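Local coordinates for caspase-3 (Porites astreoides, PDB 6WI4), which probably cleaves proteins after aspartate residues as a cysteine protease of coral apoptosis, at residues A[8-14]-A[47-53]; A[75-81]-A[115-121]; A[157-161]-A[211-215]. All blocks are in the same frame, centred on the assembly; numbering follows the deposited sequence.

Interaction 1 (A[8-14]-A[47-53])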
loop_
_atom_site.group_PDB
_atom_site.type_symbol
_atom_site.label_atom_id
_atom_site.label_comp_id
_atom_site.label_asym_id
_atom_site.label_seq_id
_atom_site.Cartn_x
_atom_site.Cartn_y
_atom_site.Cartn_z
ATOM N N LYS A 8 2.762 16.903 13.794
ATOM C CA LYS A 8 3.702 17.739 13.056
ATOM C C LYS A 8 3.048 18.291 11.792
ATOM O O LYS A 8 2.206 17.639 11.171
ATOM C CB LYS A 8 4.961 16.946 12.701
ATOM C CG LYS A 8 5.805 16.498 13.894
ATOM C CD LYS A 8 6.133 17.662 14.818
ATOM C CE LYS A 8 7.158 17.269 15.878
ATOM N NZ LYS A 8 8.535 17.139 15.324
ATOM N N SER A 9 3.449 19.514 11.409
ATOM C CA SER A 9 2.869 20.160 10.232
ATOM C C SER A 9 3.066 19.313 8.982
ATOM O O SER A 9 2.170 19.221 8.131
ATOM C CB SER A 9 3.497 21.540 10.028
ATOM O OG SER A 9 3.430 22.312 11.212
ATOM N N THR A 10 4.247 18.733 8.836
ATOM C CA THR A 10 4.509 17.661 7.885
ATOM C C THR A 10 4.644 16.377 8.697
ATOM O O THR A 10 5.582 16.236 9.486
ATOM C CB THR A 10 5.769 17.943 7.077
ATOM O OG1 THR A 10 5.569 19.122 6.289
ATOM C CG2 THR A 10 6.085 16.767 6.166
ATOM N N ARG A 11 3.699 15.445 8.509
ATOM C CA ARG A 11 3.655 14.252 9.355
ATOM C C ARG A 11 4.812 13.306 9.078
ATOM O O ARG A 11 5.240 12.567 9.972
ATOM C CB ARG A 11 2.341 13.505 9.141
ATOM C CG ARG A 11 1.094 14.280 9.481
ATOM C CD ARG A 11 0.851 14.337 10.994
ATOM N NE ARG A 11 -0.564 14.584 11.240
ATOM C CZ ARG A 11 -1.081 15.758 11.584
ATOM N NH1 ARG A 11 -2.390 15.876 11.761
ATOM N NH2 ARG A 11 -0.294 16.809 11.776
ATOM N N GLY A 12 5.318 13.306 7.859
ATOM C CA GLY A 12 6.332 12.357 7.463
ATOM C C GLY A 12 6.384 12.282 5.954
ATOM O O GLY A 12 5.702 13.030 5.255
ATOM N N ILE A 13 7.208 11.373 5.477
ATOM C CA ILE A 13 7.352 11.131 4.047
ATOM C C ILE A 13 6.401 10.017 3.649
ATOM O O ILE A 13 6.211 9.046 4.397
ATOM C CB ILE A 13 8.806 10.773 3.697
ATOM C CG1 ILE A 13 9.739 11.929 4.079
ATOM C CG2 ILE A 13 8.950 10.436 2.208
ATOM C CD1 ILE A 13 11.187 11.528 4.137
ATOM N N ALA A 14 5.798 10.154 2.469
ATOM C CA ALA A 14 4.955 9.111 1.890
ATOM C C ALA A 14 5.486 8.794 0.502
ATOM O O ALA A 14 5.448 9.650 -0.386
ATOM C CB ALA A 14 3.489 9.547 1.819
ATOM N N PHE A 47 -2.443 11.249 0.287
ATOM C CA PHE A 47 -1.339 11.376 1.232
ATOM C C PHE A 47 -0.954 12.838 1.456
ATOM O O PHE A 47 -0.577 13.206 2.569
ATOM C CB PHE A 47 -0.136 10.561 0.747
ATOM C CG PHE A 47 -0.366 9.061 0.741
ATOM C CD1 PHE A 47 -1.325 8.470 1.550
ATOM C CD2 PHE A 47 0.403 8.250 -0.085
ATOM C CE1 PHE A 47 -1.524 7.092 1.533
ATOM C CE2 PHE A 47 0.225 6.886 -0.102
ATOM C CZ PHE A 47 -0.747 6.299 0.713
ATOM N N ARG A 48 -1.078 13.689 0.433
ATOM C CA ARG A 48 -0.898 15.125 0.656
ATOM C C ARG A 48 -1.949 15.671 1.616
ATOM O O ARG A 48 -1.634 16.479 2.500
ATOM C CB ARG A 48 -0.952 15.880 -0.677
ATOM C CG ARG A 48 0.287 15.674 -1.528
ATOM C CD ARG A 48 0.360 16.632 -2.726
ATOM N NE ARG A 48 -0.791 16.515 -3.623
ATOM C CZ ARG A 48 -0.804 15.792 -4.740
ATOM N NH1 ARG A 48 0.282 15.115 -5.100
ATOM N NH2 ARG A 48 -1.897 15.744 -5.495
ATOM N N ALA A 49 -3.208 15.253 1.444
ATOM C CA ALA A 49 -4.278 15.717 2.321
ATOM C C ALA A 49 -4.099 15.234 3.753
ATOM O O ALA A 49 -4.575 15.890 4.689
ATOM C CB ALA A 49 -5.624 15.268 1.774
ATOM N N LEU A 50 -3.431 14.093 3.952
ATOM C CA LEU A 50 -3.110 13.625 5.292
ATOM C C LEU A 50 -1.858 14.292 5.860
ATOM O O LEU A 50 -1.407 13.915 6.948
ATOM C CB LEU A 50 -2.939 12.101 5.283
ATOM C CG LEU A 50 -4.142 11.288 4.817
ATOM C CD1 LEU A 50 -3.769 9.808 4.759
ATOM C CD2 LEU A 50 -5.318 11.503 5.747
ATOM N N LYS A 51 -1.274 15.239 5.114
ATOM C CA LYS A 51 -0.187 16.118 5.540
ATOM C C LYS A 51 1.167 15.420 5.473
ATOM O O LYS A 51 2.064 15.721 6.258
ATOM C CB LYS A 51 -0.459 16.690 6.944
ATOM C CG LYS A 51 -1.756 17.512 7.014
ATOM C CD LYS A 51 -2.043 18.031 8.416
ATOM C CE LYS A 51 -1.031 19.084 8.840
ATOM N NZ LYS A 51 -1.047 20.286 7.964
ATOM N N PHE A 52 1.349 14.545 4.488
ATOM C CA PHE A 52 2.639 13.929 4.229
ATOM C C PHE A 52 3.343 14.611 3.057
ATOM O O PHE A 52 2.716 15.227 2.188
ATOM C CB PHE A 52 2.474 12.427 3.953
ATOM C CG PHE A 52 2.194 11.614 5.195
ATOM C CD1 PHE A 52 0.949 11.669 5.800
ATOM C CD2 PHE A 52 3.177 10.805 5.763
ATOM C CE1 PHE A 52 0.680 10.932 6.958
ATOM C CE2 PHE A 52 2.916 10.072 6.922
ATOM C CZ PHE A 52 1.669 10.142 7.518
ATOM N N ASP A 53 4.666 14.485 3.062
ATOM C CA ASP A 53 5.549 14.926 1.980
ATOM C C ASP A 53 5.653 13.769 0.992
ATOM O O ASP A 53 6.307 12.763 1.277
ATOM C CB ASP A 53 6.899 15.315 2.586
ATOM C CG ASP A 53 7.982 15.632 1.554
ATOM O OD1 ASP A 53 7.747 15.584 0.330
ATOM O OD2 ASP A 53 9.101 15.954 2.007
HETATM O O HOH W 1 -2.016 12.892 9.488
#

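Interaction 2 (A[75-81]-A[115-121])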
loop_
_atom_site.group_PDB
_atom_site.type_symbol
_atom_site.label_atom_id
_atom_site.label_comp_id
_atom_site.label_asym_id
_atom_site.label_seq_id
_atom_site.Cartn_x
_atom_site.Cartn_y
_atom_site.Cartn_z
ATOM N N THR A 75 17.192 8.414 6.181
ATOM C CA THR A 75 16.611 9.717 6.457
ATOM C C THR A 75 16.488 9.931 7.961
ATOM O O THR A 75 16.234 8.989 8.718
ATOM C CB THR A 75 15.235 9.816 5.784
ATOM O OG1 THR A 75 15.396 9.943 4.364
ATOM C CG2 THR A 75 14.438 11.005 6.296
ATOM N N ASN A 76 16.715 11.172 8.393
ATOM C CA ASN A 76 16.452 11.578 9.772
ATOM C C ASN A 76 14.957 11.818 9.935
ATOM O O ASN A 76 14.423 12.818 9.442
ATOM C CB ASN A 76 17.243 12.835 10.127
ATOM C CG ASN A 76 16.809 13.433 11.453
ATOM O OD1 ASN A 76 16.387 12.710 12.350
ATOM N ND2 ASN A 76 16.909 14.758 11.582
ATOM N N HIS A 77 14.276 10.897 10.617
ATOM C CA HIS A 77 12.839 11.003 10.808
ATOM C C HIS A 77 12.469 11.664 12.133
ATOM O O HIS A 77 11.286 11.711 12.476
ATOM C CB HIS A 77 12.186 9.617 10.704
ATOM C CG HIS A 77 12.282 9.000 9.341
ATOM N ND1 HIS A 77 11.347 9.215 8.350
ATOM C CD2 HIS A 77 13.204 8.162 8.811
ATOM C CE1 HIS A 77 11.689 8.533 7.271
ATOM N NE2 HIS A 77 12.809 7.882 7.526
ATOM N N THR A 78 13.446 12.191 12.875
ATOM C CA THR A 78 13.131 12.933 14.095
ATOM C C THR A 78 12.095 14.044 13.901
ATOM O O THR A 78 11.235 14.201 14.784
ATOM C CB THR A 78 14.431 13.488 14.699
ATOM O OG1 THR A 78 15.337 12.404 14.949
ATOM C CG2 THR A 78 14.160 14.245 16.002
ATOM N N PRO A 79 12.091 14.823 12.810
ATOM C CA PRO A 79 11.043 15.848 12.670
ATOM C C PRO A 79 9.673 15.297 12.305
ATOM O O PRO A 79 8.723 16.078 12.208
ATOM C CB PRO A 79 11.582 16.761 11.558
ATOM C CG PRO A 79 12.539 15.937 10.816
ATOM C CD PRO A 79 13.140 14.980 11.786
ATOM N N TYR A 80 9.534 13.985 12.138
ATOM C CA TYR A 80 8.306 13.387 11.639
ATOM C C TYR A 80 7.652 12.518 12.703
ATOM O O TYR A 80 8.297 12.060 13.648
ATOM C CB TYR A 80 8.578 12.530 10.399
ATOM C CG TYR A 80 9.199 13.290 9.251
ATOM C CD1 TYR A 80 8.675 14.500 8.832
ATOM C CD2 TYR A 80 10.310 12.787 8.593
ATOM C CE1 TYR A 80 9.249 15.198 7.767
ATOM C CE2 TYR A 80 10.893 13.478 7.537
ATOM C CZ TYR A 80 10.358 14.671 7.137
ATOM O OH TYR A 80 10.945 15.342 6.079
ATOM N N ASP A 81 6.362 12.260 12.497
ATOM C CA ASP A 81 5.579 11.398 13.372
ATOM C C ASP A 81 5.310 10.018 12.791
ATOM O O ASP A 81 4.913 9.118 13.541
ATOM C CB ASP A 81 4.220 12.041 13.681
ATOM C CG ASP A 81 4.329 13.257 14.591
ATOM O OD1 ASP A 81 5.245 13.294 15.439
ATOM O OD2 ASP A 81 3.488 14.162 14.437
ATOM N N CYS A 115 15.590 1.428 11.838
ATOM C CA CYS A 115 15.738 2.849 11.538
ATOM C C CYS A 115 15.392 3.583 12.828
ATOM O O CYS A 115 14.224 3.685 13.212
ATOM C CB CYS A 115 14.860 3.244 10.351
ATOM S SG CYS A 115 14.497 5.013 10.106
ATOM N N THR A 116 16.423 4.084 13.517
ATOM C CA THR A 116 16.265 4.480 14.914
ATOM C C THR A 116 15.272 5.623 15.076
ATOM O O THR A 116 14.535 5.673 16.071
ATOM C CB THR A 116 17.627 4.862 15.500
ATOM O OG1 THR A 116 18.157 5.980 14.781
ATOM C CG2 THR A 116 18.590 3.702 15.387
ATOM N N THR A 117 15.225 6.543 14.109
ATOM C CA THR A 117 14.362 7.708 14.243
ATOM C C THR A 117 12.906 7.417 13.893
ATOM O O THR A 117 12.078 8.327 13.977
ATOM C CB THR A 117 14.886 8.872 13.391
ATOM O OG1 THR A 117 15.087 8.450 12.037
ATOM C CG2 THR A 117 16.209 9.381 13.960
ATOM N N LEU A 118 12.569 6.177 13.538
ATOM C CA LEU A 118 11.175 5.770 13.410
ATOM C C LEU A 118 10.721 4.845 14.531
ATOM O O LEU A 118 9.575 4.387 14.506
ATOM C CB LEU A 118 10.930 5.084 12.060
ATOM C CG LEU A 118 10.869 6.040 10.864
ATOM C CD1 LEU A 118 10.750 5.258 9.566
ATOM C CD2 LEU A 118 9.738 7.031 11.011
ATOM N N VAL A 119 11.581 4.535 15.501
ATOM C CA VAL A 119 11.152 3.670 16.597
ATOM C C VAL A 119 10.014 4.344 17.349
ATOM O O VAL A 119 10.062 5.542 17.652
ATOM C CB VAL A 119 12.337 3.339 17.515
ATOM C CG1 VAL A 119 11.860 2.625 18.786
ATOM C CG2 VAL A 119 13.336 2.466 16.770
ATOM N N GLY A 120 8.960 3.574 17.624
ATOM C CA GLY A 120 7.785 4.081 18.290
ATOM C C GLY A 120 6.793 4.774 17.387
ATOM O O GLY A 120 5.723 5.173 17.858
ATOM N N LYS A 121 7.116 4.939 16.107
ATOM C CA LYS A 121 6.276 5.690 15.185
ATOM C C LYS A 121 5.624 4.759 14.165
ATOM O O LYS A 121 6.224 3.764 13.751
ATOM C CB LYS A 121 7.099 6.751 14.443
ATOM C CG LYS A 121 7.704 7.796 15.382
ATOM C CD LYS A 121 8.624 8.758 14.649
ATOM C CE LYS A 121 9.226 9.759 15.640
ATOM N NZ LYS A 121 10.296 10.584 14.998
HETATM O O HOH W 2 11.109 12.186 16.973
#

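Interaction 3 (A[157-161]-A[211-215])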
loop_
_atom_site.group_PDB
_atom_site.type_symbol
_atom_site.label_atom_id
_atom_site.label_comp_id
_atom_site.label_asym_id
_atom_site.label_seq_id
_atom_site.Cartn_x
_atom_site.Cartn_y
_atom_site.Cartn_z
ATOM N N TYR A 157 -3.926 -15.145 -3.845
ATOM C CA TYR A 157 -4.966 -14.730 -4.768
ATOM C C TYR A 157 -4.530 -13.557 -5.633
ATOM O O TYR A 157 -3.710 -12.729 -5.227
ATOM C CB TYR A 157 -6.226 -14.340 -4.001
ATOM C CG TYR A 157 -6.928 -15.490 -3.316
ATOM C CD1 TYR A 157 -7.906 -16.215 -3.984
ATOM C CD2 TYR A 157 -6.628 -15.833 -2.004
ATOM C CE1 TYR A 157 -8.577 -17.253 -3.360
ATOM C CE2 TYR A 157 -7.292 -16.878 -1.370
ATOM C CZ TYR A 157 -8.265 -17.574 -2.060
ATOM O OH TYR A 157 -8.933 -18.613 -1.447
ATOM N N TYR A 158 -5.134 -13.483 -6.818
ATOM C CA TYR A 158 -5.064 -12.289 -7.647
ATOM C C TYR A 158 -5.673 -11.085 -6.928
ATOM O O TYR A 158 -6.489 -11.216 -6.007
ATOM C CB TYR A 158 -5.849 -12.493 -8.942
ATOM C CG TYR A 158 -5.278 -13.465 -9.951
ATOM C CD1 TYR A 158 -4.008 -13.290 -10.479
ATOM C CD2 TYR A 158 -6.042 -14.535 -10.410
ATOM C CE1 TYR A 158 -3.502 -14.161 -11.431
ATOM C CE2 TYR A 158 -5.548 -15.407 -11.363
ATOM C CZ TYR A 158 -4.279 -15.215 -11.867
ATOM O OH TYR A 158 -3.786 -16.088 -12.816
ATOM N N SER A 159 -5.306 -9.901 -7.412
ATOM C CA SER A 159 -5.908 -8.633 -7.038
ATOM C C SER A 159 -6.364 -7.961 -8.321
ATOM O O SER A 159 -5.696 -8.074 -9.349
ATOM C CB SER A 159 -4.880 -7.763 -6.302
ATOM O OG SER A 159 -5.449 -6.562 -5.826
ATOM N N TRP A 160 -7.479 -7.245 -8.256
ATOM C CA TRP A 160 -8.127 -6.711 -9.450
ATOM C C TRP A 160 -7.922 -5.215 -9.635
ATOM O O TRP A 160 -7.983 -4.429 -8.682
ATOM C CB TRP A 160 -9.620 -7.019 -9.405
ATOM C CG TRP A 160 -9.952 -8.440 -9.724
ATOM C CD1 TRP A 160 -10.212 -9.444 -8.835
ATOM C CD2 TRP A 160 -10.111 -9.007 -11.031
ATOM N NE1 TRP A 160 -10.512 -10.610 -9.508
ATOM C CE2 TRP A 160 -10.449 -10.366 -10.856
ATOM C CE3 TRP A 160 -9.979 -8.503 -12.326
ATOM C CZ2 TRP A 160 -10.676 -11.222 -11.931
ATOM C CZ3 TRP A 160 -10.200 -9.361 -13.395
ATOM C CH2 TRP A 160 -10.542 -10.703 -13.186
ATOM N N ARG A 161 -7.698 -4.832 -10.886
ATOM C CA ARG A 161 -7.479 -3.452 -11.294
ATOM C C ARG A 161 -8.343 -3.174 -12.511
ATOM O O ARG A 161 -8.409 -4.001 -13.422
ATOM C CB ARG A 161 -6.001 -3.230 -11.633
ATOM C CG ARG A 161 -5.674 -1.954 -12.420
ATOM C CD ARG A 161 -4.176 -1.881 -12.739
ATOM N NE ARG A 161 -3.636 -3.201 -13.045
ATOM C CZ ARG A 161 -3.799 -3.842 -14.199
ATOM N NH1 ARG A 161 -4.459 -3.282 -15.206
ATOM N NH2 ARG A 161 -3.286 -5.054 -14.352
ATOM N N SER A 211 -16.919 -12.402 -13.015
ATOM C CA SER A 211 -17.693 -12.455 -11.775
ATOM C C SER A 211 -16.889 -13.000 -10.604
ATOM O O SER A 211 -17.433 -13.671 -9.726
ATOM C CB SER A 211 -18.986 -13.263 -11.949
ATOM O OG SER A 211 -19.799 -12.647 -12.930
ATOM N N LYS A 212 -15.598 -12.697 -10.561
ATOM C CA LYS A 212 -14.738 -13.137 -9.471
ATOM C C LYS A 212 -14.632 -12.030 -8.431
ATOM O O LYS A 212 -14.988 -10.878 -8.681
ATOM C CB LYS A 212 -13.351 -13.547 -9.978
ATOM C CG LYS A 212 -13.399 -14.629 -11.063
ATOM C CD LYS A 212 -14.074 -15.905 -10.568
ATOM C CE LYS A 212 -13.878 -17.009 -11.603
ATOM N NZ LYS A 212 -14.408 -18.326 -11.158
ATOM N N ARG A 213 -14.167 -12.404 -7.245
ATOM C CA ARG A 213 -14.346 -11.592 -6.044
ATOM C C ARG A 213 -12.994 -11.223 -5.437
ATOM O O ARG A 213 -11.937 -11.668 -5.892
ATOM C CB ARG A 213 -15.206 -12.341 -5.022
ATOM C CG ARG A 213 -16.441 -13.012 -5.637
ATOM C CD ARG A 213 -17.406 -11.991 -6.238
ATOM N NE ARG A 213 -17.814 -11.016 -5.243
ATOM C CZ ARG A 213 -18.722 -11.228 -4.295
ATOM N NH1 ARG A 213 -18.978 -10.273 -3.416
ATOM N NH2 ARG A 213 -19.380 -12.385 -4.222
ATOM N N GLN A 214 -13.044 -10.413 -4.379
ATOM C CA GLN A 214 -11.826 -10.009 -3.688
ATOM C C GLN A 214 -12.140 -9.634 -2.247
ATOM O O GLN A 214 -13.233 -9.167 -1.930
ATOM C CB GLN A 214 -11.157 -8.835 -4.409
ATOM C CG GLN A 214 -9.752 -8.510 -3.936
ATOM C CD GLN A 214 -9.066 -7.556 -4.885
ATOM O OE1 GLN A 214 -9.167 -7.707 -6.106
ATOM N NE2 GLN A 214 -8.374 -6.556 -4.338
ATOM N N VAL A 215 -11.145 -9.853 -1.382
ATOM C CA VAL A 215 -11.169 -9.511 0.035
ATOM C C VAL A 215 -9.815 -8.894 0.325
ATOM O O VAL A 215 -8.796 -9.465 -0.069
ATOM C CB VAL A 215 -11.378 -10.773 0.901
ATOM C CG1 VAL A 215 -11.148 -10.498 2.358
ATOM C CG2 VAL A 215 -12.770 -11.354 0.672
HETATM O O HOH W 3 -7.556 -4.061 -5.926
HETATM O O HOH W 4 -10.767 -13.077 -7.778
#

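Interaction 1 (A[8-14]-A[47-53])
With CG beside its own backbone N (chi1 -61°) and the chain bent at chi2 (-78°), R11 brings its guanidinium against K51, while CB, placed by the backbone, rests on the F52 ring. The CH-pi contact runs over the ring face, R11 CB being 3.9 Å from the F52 centroid, whereas I13 O sits at the edge of the same ring. CD of K51 covers one face of the guanidinium, and the like-charged K51 NZ stays 5.2 Å from R11 NH2. The guanidinium nitrogens are shared out: NH2 donates to K8 O at 2.7 Å, NE reaches L50 O through a water, and NH1 bonds F228 O. The helix ends in a Schellman motif at K51, whose O accepts an almost straight bond of 2.8 Å from R11 N. D53 N to G12 O and A14 N to D53 O then open the parallel pairing. A14 CB fills the angle between F52 CB, 3.7 Å away, and the F47 ring. The contact ties together the beta-alpha-beta unit of strand 13-18, helix 36-49 and the edge strand 53-58, with I84 of the neighbouring strand 83-88 touching A14, F47 and F52.

Interaction 2 (A[75-81]-A[115-121])
H77 and K121 carry this contact between two loops of the caspase fold, the ones leading into the parallel strands 83-88 and 123-128. The imidazole is clamped between two aliphatic groups: L118 CD1 sits over the centre of one face, 3.9 Å from the H77 centroid, and T75 CG2 over the opposite face. T117 comes in at about a right angle to H77, its OG1 in the ring plane at the edge, and C115 SG approaches obliquely, 3.6 Å from H77 CD2. T117 OG1 occupies the crowded position between its backbone N and carbonyl carbon (chi1 53°), from where it accepts a bond of 2.9 Å from H77 N. Ring rotation is further fixed by H77 NE2, which bonds M72 O. Before the histidine, N76 forms an Asx turn by accepting from T78 N.

K121 runs out extended, its aliphatic part passing D81 O and Y80 O, and plugs its ammonium into the type I turn from H77 to Y80. There NZ donates to H77 O and Y80 O, and it also bonds T117 O in its own loop. A methionine in its place would probably leave these three carbonyls without their shared donor and weaken the tie between the two loops. The turn's own Y80 N and the lysine NZ reach H77 O from opposite faces of its carbonyl plane. A water accepts from K121 NZ at 2.7 Å and donates to T78 O.

Interaction 3 (A[157-161]-A[211-215])
S159 and W160, in the substrate-binding strand of the caspase fold, are braced from behind by Q214 in the loop before strand 217-220. Y158, just ahead, packs its side chain on an apolar side chain of the bound peptide. At S159 the hydroxyl is anti to the backbone N (chi1 -175°), which brings OG to 3.3 Å from Q214 NE2; its hydrogen bonds go to S152 and Q128. W160 is the centre of the contact. Its N donates to Q214 OE1 at 2.8 Å, with the bond bent to 143°, and its O is linked to Q214 NE2 by a water. The extended glutamine thus serves both backbone polar groups of one residue, while NE2 also bonds S152 O. OE1 lies at the indole edge, 3.4 Å from W160 CD1, with amide and ring nearly coplanar. At the same edge, a second water accepts from W160 NE1 and donates to R213 O at 2.6 Å. The indole stacks on W168, and K212 CB packs near W160 CZ2 while its NZ turns off to a salt bridge with D137. R161 points away from 211-215 and, consistent with a place in the S1 pocket, its NE and NH1 form the salt bridge to an acidic side chain of the bound peptide.

In the fold
Interactions 1 and 2 adjoin at one end of the central sheet, their centres about 14 Å apart. They are joined directly: D81 N approaches R11 O to 2.8 Å, K8 N lies 2.9 Å from D81 OD2, and the Y80 ring packs on G12. Together they tie the entrances of strands 13-18, 53-58, 83-88 and 123-128. Interaction 3 belongs to the other side of the chain's centre, about 30 Å from interaction 1 and 35 Å from interaction 2 between centres, with no contact to either. There W160 and R161 pair with the bound peptide in an antiparallel ladder, so 157-161 with 211-215 borders the substrate cleft, whereas the other two contacts are structural packing remote from it.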